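PDB 1DX5: thrombomodulin from Homo sapiens, which acts as an endothelial cell receptor and as the cofactor for thrombin activation of protein C, which starts an anticoagulant pathway. Local coordinates for residues D81-G86 with G91-L96. Numbering follows the deposited sequence.
Sequences DECENG and GVCHNL. With CA (calcium ion), chain N.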
ATOM      1  N   ASP E  81     -10.092  14.620   6.363  1.00  8.70           N
ATOM      2  CA  ASP E  81     -11.109  15.525   5.848  1.00 11.21           C
ATOM      3  C   ASP E  81     -11.816  14.771   4.718  1.00 10.49           C
ATOM      4  O   ASP E  81     -11.402  14.812   3.566  1.00 12.45           O
ATOM      5  CB  ASP E  81     -10.440  16.822   5.368  1.00 11.47           C
ATOM      6  CG  ASP E  81     -11.493  17.948   4.928  1.00 13.25           C
ATOM      7  OD1 ASP E  81     -12.668  17.615   4.696  1.00 10.77           O
ATOM      8  OD2 ASP E  81     -11.087  19.126   4.817  1.00 19.07           O
ATOM      9  N   GLU E  82     -12.855  14.030   5.083  1.00 14.23           N
ATOM     10  CA  GLU E  82     -13.617  13.215   4.136  1.00 13.87           C
ATOM     11  C   GLU E  82     -14.282  14.026   3.033  1.00 16.41           C
ATOM     12  O   GLU E  82     -14.469  13.537   1.916  1.00 16.42           O
ATOM     13  CB  GLU E  82     -14.678  12.399   4.874  1.00 12.15           C
ATOM     14  CG  GLU E  82     -14.126  11.310   5.771  1.00 11.16           C
ATOM     15  CD  GLU E  82     -13.947  11.771   7.304  1.00 10.59           C
ATOM     16  OE1 GLU E  82     -13.940  12.992   7.572  1.00 15.10           O
ATOM     17  OE2 GLU E  82     -13.814  10.885   8.180  1.00 10.26           O
ATOM     18  N   CYS E  83     -14.614  15.276   3.336  1.00 16.70           N
ATOM     19  CA  CYS E  83     -15.259  16.126   2.353  1.00 17.75           C
ATOM     20  C   CYS E  83     -14.258  16.536   1.281  1.00 16.02           C
ATOM     21  O   CYS E  83     -14.516  16.356   0.092  1.00 14.82           O
ATOM     22  CB  CYS E  83     -15.890  17.338   3.028  1.00 15.18           C
ATOM     23  SG  CYS E  83     -17.017  16.903   4.382  1.00 18.43           S
ATOM     24  N   GLU E  84     -13.104  17.045   1.706  1.00 14.63           N
ATOM     25  CA  GLU E  84     -12.064  17.457   0.771  1.00 14.48           C
ATOM     26  C   GLU E  84     -11.505  16.249   0.022  1.00 15.64           C
ATOM     27  O   GLU E  84     -11.129  16.360  -1.141  1.00 13.83           O
ATOM     28  CB  GLU E  84     -10.929  18.176   1.505  1.00 16.53           C
ATOM     29  CG  GLU E  84      -9.786  18.616   0.579  1.00 26.08           C
ATOM     30  CD  GLU E  84      -8.653  19.495   1.325  1.00 33.08           C
ATOM     31  OE1 GLU E  84      -7.769  18.886   1.969  1.00 35.37           O
ATOM     32  OE2 GLU E  84      -8.690  20.751   1.226  1.00 34.08           O
ATOM     33  N   ASN E  85     -11.417  15.112   0.711  1.00 15.96           N
ATOM     34  CA  ASN E  85     -10.909  13.880   0.126  1.00 16.44           C
ATOM     35  C   ASN E  85     -11.832  13.381  -0.971  1.00 17.46           C
ATOM     36  O   ASN E  85     -11.372  12.986  -2.042  1.00 16.78           O
ATOM     37  CB  ASN E  85     -10.774  12.793   1.198  1.00 16.04           C
ATOM     38  CG  ASN E  85     -10.045  11.468   0.642  1.00 13.30           C
ATOM     39  OD1 ASN E  85      -8.829  11.450   0.769  1.00 11.43           O
ATOM     40  ND2 ASN E  85     -10.753  10.498   0.064  1.00 13.86           N
ATOM     41  N   GLY E  86     -13.132  13.364  -0.680  1.00 17.65           N
ATOM     42  CA  GLY E  86     -14.104  12.897  -1.656  1.00 16.45           C
ATOM     43  C   GLY E  86     -14.381  11.410  -1.509  1.00 19.39           C
ATOM     44  O   GLY E  86     -13.673  10.707  -0.767  1.00 17.92           O
ATOM     45  N   GLY E  91     -23.609  13.888  -1.339  1.00 28.94           N
ATOM     46  CA  GLY E  91     -24.406  15.087  -1.153  1.00 28.49           C
ATOM     47  C   GLY E  91     -23.564  16.219  -0.576  1.00 27.04           C
ATOM     48  O   GLY E  91     -22.388  16.355  -0.913  1.00 25.45           O
ATOM     49  N   VAL E  92     -24.166  17.043   0.281  1.00 26.24           N
ATOM     50  CA  VAL E  92     -23.449  18.154   0.905  1.00 22.58           C
ATOM     51  C   VAL E  92     -22.674  17.596   2.098  1.00 20.63           C
ATOM     52  O   VAL E  92     -23.244  16.937   2.961  1.00 21.18           O
ATOM     53  CB  VAL E  92     -24.408  19.273   1.359  1.00 23.68           C
ATOM     54  CG1 VAL E  92     -23.615  20.435   1.937  1.00 19.14           C
ATOM     55  CG2 VAL E  92     -25.267  19.737   0.179  1.00 22.60           C
ATOM     56  N   CYS E  93     -21.386  17.913   2.164  1.00 18.38           N
ATOM     57  CA  CYS E  93     -20.523  17.390   3.208  1.00 13.14           C
ATOM     58  C   CYS E  93     -19.898  18.429   4.132  1.00 12.91           C
ATOM     59  O   CYS E  93     -19.331  19.419   3.682  1.00 12.19           O
ATOM     60  CB  CYS E  93     -19.417  16.570   2.532  1.00 15.37           C
ATOM     61  SG  CYS E  93     -18.332  15.561   3.601  1.00 16.63           S
ATOM     62  N   HIS E  94     -19.995  18.178   5.436  1.00 12.79           N
ATOM     63  CA  HIS E  94     -19.392  19.042   6.445  1.00 11.05           C
ATOM     64  C   HIS E  94     -18.425  18.145   7.233  1.00 13.01           C
ATOM     65  O   HIS E  94     -18.817  17.105   7.775  1.00 12.15           O
ATOM     66  CB  HIS E  94     -20.450  19.622   7.385  1.00 12.82           C
ATOM     67  CG  HIS E  94     -21.472  20.482   6.702  1.00 17.19           C
ATOM     68  ND1 HIS E  94     -21.134  21.500   5.834  1.00 18.13           N
ATOM     69  CD2 HIS E  94     -22.824  20.483   6.770  1.00 18.34           C
ATOM     70  CE1 HIS E  94     -22.234  22.089   5.398  1.00 18.39           C
ATOM     71  NE2 HIS E  94     -23.272  21.491   5.950  1.00 18.88           N
ATOM     72  N   ASN E  95     -17.159  18.537   7.258  1.00  8.74           N
ATOM     73  CA  ASN E  95     -16.127  17.789   7.940  1.00  9.78           C
ATOM     74  C   ASN E  95     -16.235  17.963   9.452  1.00 11.06           C
ATOM     75  O   ASN E  95     -16.674  19.001   9.949  1.00 11.08           O
ATOM     76  CB  ASN E  95     -14.747  18.240   7.428  1.00  7.84           C
ATOM     77  CG  ASN E  95     -13.551  17.333   7.975  1.00  3.53           C
ATOM     78  OD1 ASN E  95     -13.805  16.132   8.149  1.00  9.84           O
ATOM     79  ND2 ASN E  95     -12.387  17.887   8.237  1.00  4.04           N
ATOM     80  N   LEU E  96     -15.889  16.907  10.177  1.00  8.22           N
ATOM     81  CA  LEU E  96     -15.922  16.924  11.631  1.00 10.17           C
ATOM     82  C   LEU E  96     -14.640  16.281  12.128  1.00 11.11           C
ATOM     83  O   LEU E  96     -13.949  15.579  11.369  1.00 10.73           O
ATOM     84  CB  LEU E  96     -17.113  16.109  12.151  1.00  9.19           C
ATOM     85  CG  LEU E  96     -18.521  16.713  12.148  1.00  8.85           C
ATOM     86  CD1 LEU E  96     -19.565  15.609  12.256  1.00  6.96           C
ATOM     87  CD2 LEU E  96     -18.648  17.669  13.301  1.00  3.75           C
TER
HETATM   88 CA    CA N 502     -13.085  14.285   9.537  1.00  8.54          CA
HETATM   89  O   HOH W   1     -12.236  20.387   7.391  1.00 17.68           O
HETATM   90  O   HOH W   2     -12.795  12.007  10.311  1.00 14.51           O
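In the sixth EGF-like domain, of the calcium-binding type, the first cysteine of the domain, Cys83, is joined to Cys93, and beside this disulfide Glu82 and Asn95 bind one calcium ion. The bridge, SG to SG 2.0 Å, ties the short helix 82-85 to strand 92-95, an edge strand of the domain's small antiparallel sheet, paired with strand 100-103. Sulfur SG of Cys83 also packs against the strand backbone, 3.3 Å from Asn95 N. Two residues along the strand from Cys93, the CB of Asn95, like that of Cys93, points toward 81-86. Its CG lies anti to the backbone N (chi1 -172°), which carries OD1 to the calcium at 2.4 Å. Glu82 reaches the ion from the helix through OE1 at 2.5 Å, its chain bent at chi2 and its carboxylate turned 66° from the Asn95 amide. Leu96 O and water 2 add two further ligands; Asp79, Ile80 and Thr99 complete the site. The Asn95 amide is stacked on the Asp81 carboxylate, the planes 4° apart and Asp81 OD1 3.4 Å from Asn95 CG. Water 1 bridges the pair, accepting from Asn95 ND2 at 2.6 Å and donating weakly to Asp81 OD2. Asp81 is also the helix N-cap: OD1 takes a nearly straight bond from Glu84 N (3.1 Å), which arrives from above the carboxylate plane, and a weak one from Cys83 N. Calcium on OD1 and water 1 on ND2 fix the rotation of the Asn95 amide, the Asp81 carboxylate lying against its face. Metal and disulfide thus join helix to strand, while Asp81 holds the helix start; the ion probably also offsets the repulsion between Glu82 OE1 and Asn95 OD1.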